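One contact in two related proteins. Structure 1 is naphthalene dioxygenase small subunit from Rhodococcus sp., which probably takes part, as the beta subunit of a Rieske non-heme iron oxygenase, in the dihydroxylation of naphthalene: PDB 2B1X (chain A, 2.00 Å), residues 30-35 and 76-81. Structure 2 is biphenyl 2,3-Dioxygenase Beta Subunit from Sphingobium yanoikuyae: PDB 2GBW (chain B, 1.70 Å), residues 31-36 and 80-85. Structure 2 is superposed on structure 1 by the backbone atoms of these residues (RMSD 0.55 Å); each is numbered along its deposited sequence.

Structure 1 (2B1X); sequences KYREWL and MRVLRL.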
loop_
_atom_site.group_PDB
_atom_site.type_symbol
_atom_site.label_atom_id
_atom_site.label_comp_id
_atom_site.label_asym_id
_atom_site.label_seq_id
_atom_site.Cartn_x
_atom_site.Cartn_y
_atom_site.Cartn_z
ATOM N N LYS A 30 28.431 7.983 2.317
ATOM C CA LYS A 30 29.785 8.302 2.791
ATOM C C LYS A 30 29.989 7.859 4.232
ATOM O O LYS A 30 30.132 8.690 5.128
ATOM C CB LYS A 30 30.077 9.806 2.641
ATOM C CG LYS A 30 30.092 10.243 1.187
ATOM C CD LYS A 30 30.364 11.709 0.994
ATOM C CE LYS A 30 30.448 12.021 -0.500
ATOM N NZ LYS A 30 30.493 13.500 -0.767
ATOM N N TYR A 31 29.997 6.548 4.446
ATOM C CA TYR A 31 30.048 5.985 5.800
ATOM C C TYR A 31 31.359 6.250 6.585
ATOM O O TYR A 31 31.338 6.502 7.796
ATOM C CB TYR A 31 29.740 4.495 5.730
ATOM C CG TYR A 31 28.307 4.229 5.264
ATOM C CD1 TYR A 31 28.045 3.714 3.988
ATOM C CD2 TYR A 31 27.228 4.517 6.092
ATOM C CE1 TYR A 31 26.712 3.464 3.548
ATOM C CE2 TYR A 31 25.915 4.284 5.684
ATOM C CZ TYR A 31 25.660 3.755 4.408
ATOM O OH TYR A 31 24.351 3.534 4.011
ATOM N N ARG A 32 32.478 6.225 5.867
ATOM C CA ARG A 32 33.793 6.435 6.460
ATOM C C ARG A 32 33.890 7.871 6.983
ATOM O O ARG A 32 34.327 8.104 8.112
ATOM C CB ARG A 32 34.882 6.121 5.424
ATOM C CG ARG A 32 36.336 6.332 5.889
ATOM C CD ARG A 32 36.679 5.675 7.208
ATOM N NE ARG A 32 36.541 4.221 7.194
ATOM C CZ ARG A 32 36.784 3.437 8.249
ATOM N NH1 ARG A 32 37.198 3.971 9.400
ATOM N NH2 ARG A 32 36.629 2.123 8.154
ATOM N N GLU A 33 33.432 8.821 6.173
ATOM C CA GLU A 33 33.340 10.219 6.600
ATOM C C GLU A 33 32.410 10.411 7.784
ATOM O O GLU A 33 32.721 11.175 8.673
ATOM C CB GLU A 33 32.883 11.119 5.453
ATOM C CG GLU A 33 33.919 11.223 4.348
ATOM C CD GLU A 33 33.608 12.322 3.347
ATOM O OE1 GLU A 33 33.274 13.461 3.770
ATOM O OE2 GLU A 33 33.704 12.043 2.128
ATOM N N TRP A 34 31.267 9.731 7.774
ATOM C CA TRP A 34 30.324 9.817 8.879
ATOM C C TRP A 34 30.975 9.297 10.168
ATOM O O TRP A 34 30.803 9.882 11.247
ATOM C CB TRP A 34 29.048 9.035 8.570
ATOM C CG TRP A 34 28.057 9.077 9.697
ATOM C CD1 TRP A 34 27.093 10.036 9.928
ATOM C CD2 TRP A 34 27.952 8.148 10.762
ATOM N NE1 TRP A 34 26.390 9.731 11.068
ATOM C CE2 TRP A 34 26.898 8.581 11.605
ATOM C CE3 TRP A 34 28.632 6.971 11.092
ATOM C CZ2 TRP A 34 26.505 7.871 12.759
ATOM C CZ3 TRP A 34 28.252 6.276 12.262
ATOM C CH2 TRP A 34 27.200 6.731 13.068
ATOM N N LEU A 35 31.722 8.200 10.052
ATOM C CA LEU A 35 32.349 7.597 11.214
ATOM C C LEU A 35 33.273 8.583 11.958
ATOM O O LEU A 35 33.405 8.503 13.171
ATOM C CB LEU A 35 33.085 6.307 10.824
ATOM C CG LEU A 35 33.448 5.359 11.978
ATOM C CD1 LEU A 35 32.191 4.895 12.745
ATOM C CD2 LEU A 35 34.267 4.179 11.478
ATOM N N MET A 76 32.888 -1.595 12.951
ATOM C CA MET A 76 32.593 -2.866 12.297
ATOM C C MET A 76 31.483 -2.737 11.233
ATOM O O MET A 76 31.614 -3.257 10.133
ATOM C CB MET A 76 32.163 -3.906 13.331
ATOM C CG MET A 76 32.109 -5.331 12.781
ATOM S SD MET A 76 30.612 -6.170 13.233
ATOM C CE MET A 76 29.510 -5.477 12.079
ATOM N N ARG A 77 30.430 -2.007 11.575
ATOM C CA ARG A 77 29.279 -1.779 10.682
ATOM C C ARG A 77 29.774 -1.104 9.402
ATOM O O ARG A 77 29.393 -1.514 8.306
ATOM C CB ARG A 77 28.212 -0.924 11.405
ATOM C CG ARG A 77 26.801 -0.957 10.835
ATOM C CD ARG A 77 25.738 -0.267 11.742
ATOM N NE ARG A 77 25.594 -0.922 13.056
ATOM C CZ ARG A 77 24.937 -2.075 13.268
ATOM N NH1 ARG A 77 24.319 -2.706 12.271
ATOM N NH2 ARG A 77 24.885 -2.605 14.491
ATOM N N VAL A 78 30.665 -0.115 9.545
ATOM C CA VAL A 78 31.200 0.627 8.404
ATOM C C VAL A 78 32.213 -0.241 7.652
ATOM O O VAL A 78 32.217 -0.301 6.423
ATOM C CB VAL A 78 31.813 1.991 8.830
ATOM C CG1 VAL A 78 32.566 2.672 7.672
ATOM C CG2 VAL A 78 30.732 2.922 9.410
ATOM N N LEU A 79 33.062 -0.936 8.381
ATOM C CA LEU A 79 34.023 -1.826 7.735
ATOM C C LEU A 79 33.265 -2.846 6.878
ATOM O O LEU A 79 33.691 -3.159 5.797
ATOM C CB LEU A 79 34.916 -2.529 8.757
ATOM C CG LEU A 79 36.013 -1.652 9.362
ATOM C CD1 LEU A 79 36.537 -2.268 10.691
ATOM C CD2 LEU A 79 37.157 -1.441 8.343
ATOM N N ARG A 80 32.136 -3.341 7.366
ATOM C CA ARG A 80 31.377 -4.342 6.626
ATOM C C ARG A 80 30.912 -3.759 5.287
ATOM O O ARG A 80 31.083 -4.367 4.242
ATOM C CB ARG A 80 30.186 -4.819 7.445
ATOM C CG ARG A 80 29.572 -6.116 6.944
ATOM C CD ARG A 80 28.289 -6.481 7.649
ATOM N NE ARG A 80 27.117 -5.990 6.963
ATOM C CZ ARG A 80 26.627 -6.514 5.839
ATOM N NH1 ARG A 80 27.210 -7.549 5.266
ATOM N NH2 ARG A 80 25.512 -6.026 5.307
ATOM N N LEU A 81 30.362 -2.551 5.342
ATOM C CA LEU A 81 29.893 -1.844 4.144
ATOM C C LEU A 81 31.000 -1.492 3.142
ATOM O O LEU A 81 30.698 -1.202 1.991
ATOM C CB LEU A 81 29.087 -0.605 4.538
ATOM C CG LEU A 81 27.773 -0.888 5.270
ATOM C CD1 LEU A 81 27.304 0.316 6.070
ATOM C CD2 LEU A 81 26.647 -1.377 4.282
#

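Structure 2 (2GBW); sequences QYREWL and QRVERL.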
loop_
_atom_site.group_PDB
_atom_site.type_symbol
_atom_site.label_atom_id
_atom_site.label_comp_id
_atom_site.label_asym_id
_atom_site.label_seq_id
_atom_site.Cartn_x
_atom_site.Cartn_y
_atom_site.Cartn_z
ATOM N N GLN B 31 29.027 7.320 2.112
ATOM C CA GLN B 31 30.209 7.910 2.751
ATOM C C GLN B 31 30.263 7.631 4.259
ATOM O O GLN B 31 30.381 8.557 5.077
ATOM C CB GLN B 31 30.290 9.428 2.474
ATOM C CG GLN B 31 30.308 9.749 0.992
ATOM C CD GLN B 31 30.462 11.173 0.697
ATOM O OE1 GLN B 31 31.557 11.766 0.918
ATOM N NE2 GLN B 31 29.397 11.777 0.118
ATOM N N TYR B 32 30.295 6.359 4.626
ATOM C CA TYR B 32 30.208 5.960 6.019
ATOM C C TYR B 32 31.436 6.291 6.862
ATOM O O TYR B 32 31.328 6.597 8.034
ATOM C CB TYR B 32 29.870 4.477 6.111
ATOM C CG TYR B 32 28.546 4.159 5.469
ATOM C CD1 TYR B 32 27.395 4.751 5.929
ATOM C CD2 TYR B 32 28.450 3.297 4.396
ATOM C CE1 TYR B 32 26.193 4.484 5.373
ATOM C CE2 TYR B 32 27.231 3.030 3.823
ATOM C CZ TYR B 32 26.109 3.638 4.322
ATOM O OH TYR B 32 24.873 3.408 3.789
ATOM N N ARG B 33 32.607 6.225 6.256
ATOM C CA ARG B 33 33.832 6.530 6.975
ATOM C C ARG B 33 33.906 8.004 7.332
ATOM O O ARG B 33 34.268 8.374 8.433
ATOM C CB ARG B 33 35.031 6.151 6.126
ATOM C CG ARG B 33 35.324 4.683 6.116
ATOM C CD ARG B 33 36.353 4.363 5.072
ATOM N NE ARG B 33 36.946 3.052 5.274
ATOM C CZ ARG B 33 37.503 2.348 4.303
ATOM N NH1 ARG B 33 37.529 2.837 3.077
ATOM N NH2 ARG B 33 38.027 1.160 4.553
ATOM N N GLU B 34 33.563 8.833 6.364
ATOM C CA GLU B 34 33.463 10.259 6.567
ATOM C C GLU B 34 32.436 10.611 7.645
ATOM O O GLU B 34 32.657 11.496 8.453
ATOM C CB GLU B 34 33.127 10.917 5.238
ATOM C CG GLU B 34 34.258 10.822 4.225
ATOM C CD GLU B 34 34.119 9.693 3.202
ATOM O OE1 GLU B 34 33.625 8.590 3.532
ATOM O OE2 GLU B 34 34.536 9.920 2.048
ATOM N N TRP B 35 31.323 9.888 7.659
ATOM C CA TRP B 35 30.328 10.007 8.718
ATOM C C TRP B 35 30.906 9.685 10.087
ATOM O O TRP B 35 30.797 10.471 11.017
ATOM C CB TRP B 35 29.126 9.104 8.421
ATOM C CG TRP B 35 28.115 9.040 9.507
ATOM C CD1 TRP B 35 27.286 10.031 9.901
ATOM C CD2 TRP B 35 27.812 7.912 10.330
ATOM N NE1 TRP B 35 26.493 9.606 10.926
ATOM C CE2 TRP B 35 26.794 8.303 11.207
ATOM C CE3 TRP B 35 28.302 6.608 10.406
ATOM C CZ2 TRP B 35 26.253 7.439 12.147
ATOM C CZ3 TRP B 35 27.767 5.757 11.337
ATOM C CH2 TRP B 35 26.756 6.171 12.196
ATOM N N LEU B 36 31.502 8.506 10.204
ATOM C CA LEU B 36 32.094 8.078 11.483
ATOM C C LEU B 36 33.129 9.064 12.035
ATOM O O LEU B 36 33.163 9.309 13.243
ATOM C CB LEU B 36 32.729 6.705 11.328
ATOM C CG LEU B 36 32.833 5.813 12.566
ATOM C CD1 LEU B 36 31.468 5.648 13.245
ATOM C CD2 LEU B 36 33.439 4.501 12.147
ATOM N N GLN B 80 33.296 -1.323 13.009
ATOM C CA GLN B 80 33.177 -2.698 12.497
ATOM C C GLN B 80 31.978 -2.803 11.575
ATOM O O GLN B 80 32.084 -3.325 10.483
ATOM C CB GLN B 80 33.078 -3.676 13.686
ATOM C CG GLN B 80 32.965 -5.133 13.350
ATOM C CD GLN B 80 32.258 -5.925 14.471
ATOM O OE1 GLN B 80 31.340 -6.660 14.198
ATOM N NE2 GLN B 80 32.637 -5.683 15.737
ATOM N N ARG B 81 30.832 -2.287 12.012
ATOM C CA ARG B 81 29.654 -2.293 11.153
ATOM C C ARG B 81 29.884 -1.537 9.849
ATOM O O ARG B 81 29.456 -1.968 8.823
ATOM C CB ARG B 81 28.474 -1.687 11.893
ATOM C CG ARG B 81 27.839 -2.655 12.912
ATOM C CD ARG B 81 26.722 -1.946 13.640
ATOM N NE ARG B 81 25.890 -2.823 14.480
ATOM C CZ ARG B 81 25.037 -3.737 13.992
ATOM N NH1 ARG B 81 24.886 -3.880 12.704
ATOM N NH2 ARG B 81 24.311 -4.476 14.820
ATOM N N VAL B 82 30.509 -0.364 9.929
ATOM C CA VAL B 82 30.773 0.467 8.734
ATOM C C VAL B 82 31.625 -0.246 7.665
ATOM O O VAL B 82 31.320 -0.166 6.485
ATOM C CB VAL B 82 31.342 1.842 9.128
ATOM C CG1 VAL B 82 32.174 2.462 7.997
ATOM C CG2 VAL B 82 30.155 2.744 9.584
ATOM N N GLU B 83 32.643 -0.988 8.078
ATOM C CA GLU B 83 33.492 -1.721 7.114
ATOM C C GLU B 83 32.818 -2.861 6.348
ATOM O O GLU B 83 33.135 -3.086 5.180
ATOM C CB GLU B 83 34.764 -2.209 7.777
ATOM C CG GLU B 83 35.596 -1.071 8.377
ATOM C CD GLU B 83 36.041 0.007 7.351
ATOM O OE1 GLU B 83 36.035 -0.276 6.127
ATOM O OE2 GLU B 83 36.402 1.139 7.773
ATOM N N ARG B 84 31.879 -3.567 6.958
ATOM C CA ARG B 84 31.114 -4.567 6.208
ATOM C C ARG B 84 30.704 -3.982 4.861
ATOM O O ARG B 84 30.687 -4.684 3.844
ATOM C CB ARG B 84 29.856 -5.001 6.963
ATOM C CG ARG B 84 29.001 -6.061 6.218
ATOM C CD ARG B 84 27.772 -6.465 7.006
ATOM N NE ARG B 84 26.863 -7.261 6.173
ATOM C CZ ARG B 84 25.812 -6.802 5.489
ATOM N NH1 ARG B 84 25.468 -5.524 5.528
ATOM N NH2 ARG B 84 25.080 -7.633 4.742
ATOM N N LEU B 85 30.408 -2.683 4.828
ATOM C CA LEU B 85 30.004 -2.086 3.571
ATOM C C LEU B 85 31.222 -1.641 2.711
ATOM O O LEU B 85 31.022 -1.122 1.617
ATOM C CB LEU B 85 29.000 -0.961 3.816
ATOM C CG LEU B 85 27.800 -1.311 4.710
ATOM C CD1 LEU B 85 27.259 -0.048 5.388
ATOM C CD2 LEU B 85 26.696 -2.048 3.931
#

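Structure 1 (2B1X)
Val78 packs against Tyr31 where helix 31-35 runs antiparallel to helix 71-81 (163° between their segment axes) in the NTF2-like beta subunit; Val78 CG1 stands 3.9 Å from Tyr31 CB. Farther along the Tyr31 side chain, Leu81 offers its CD1 methyl to the ring, 4.1 Å from Tyr31 CD1. Arg32 passes beside the valine, its backbone N 4.0 Å from Val78 CG1. With CG anti to the backbone N (chi1 178°) and the chain bent twice beyond it, the guanidinium comes round to Leu79, where Arg32 NH2 is 3.6 Å from Leu79 CD2. The same NH2 forms a salt bridge with Glu82, just past the helix. Further out, Trp34 NE1 bonds to Glu22, Arg77 pairs with Asp69 of the same chain, and Arg80 with Asp371 of the large subunit, which ties helix 71-81 to that subunit.

Structure 2 (2GBW)
Between Tyr32 and Val82 the packing is apolar, with Val82 CG1 3.6 Å from Tyr32 CB. Leu85 presents its CD1 methyl to the ring, 3.5 Å from Tyr32 CE2. Arg33 passes beside the valine, its backbone N 4.2 Å from Val82 CG1. Because Arg33 CG is anti to its carbonyl carbon (chi1 -78°) and the chain then runs extended to NE, the guanidinium reaches Glu83. There Arg33 NE donates to the syn lone pair of Glu83 OE2 at 3.2 Å (N-H...O 155°), and Arg33 NH2 forms a salt bridge to Glu83 OE1 at 2.9 Å. The guanidinium and carboxylate planes are 45° apart, so this two-point grip is not flat. Glu83 OE1 also bonds weakly to Ser87. Further out, Trp35 NE1 bonds to Glu23, Arg81 to Asp73, and Arg84 to an acidic side chain of another protein.

Comparison
The exchange that alters the contact is Leu79(A) for Glu83(B). Their CA atoms stand 0.8 Å apart after superposition, the CB atoms 1.0 Å apart and the CG atoms 1.2 Å apart; beyond them, CD1 and CD2 of Leu79(A) have no counterpart in Glu83(B), whose carboxylate in turn has none in Leu79(A). Arg32(A) touches Leu79(A) as Arg33(B) touches Glu83(B), but the carboxylate provides a charged partner within the two segments: the salt bridge Arg33(B) NH2 - Glu83(B) OE1 and the hydrogen bond Arg33(B) NE - Glu83(B) OE2 exist in structure 2 alone, since Leu79(A) has no polar atom to make them. These bonds probably link the arginine directly to this position of the second helix. The exposed arginine is also turned, with chi1 178° in Arg32(A) against -78° in Arg33(B), and Arg32(A) NH1 touches Leu35(A) CD2 only in structure 1. At the N-cap position before the first helix, Lys30(A) is exchanged for Gln31(B) away from the contact; their CB atoms coincide within the error, but NZ of Lys30(A) has no counterpart in Gln31(B). Met76(A) is exchanged for Gln80(B). Tyr31(A) and Val78(A) and their counterparts Tyr32(B) and Val82(B) keep their place within the error. Arg77(A) and Arg80(A), which touch nothing across the contact, lie differently from Arg81(B) and Arg84(B).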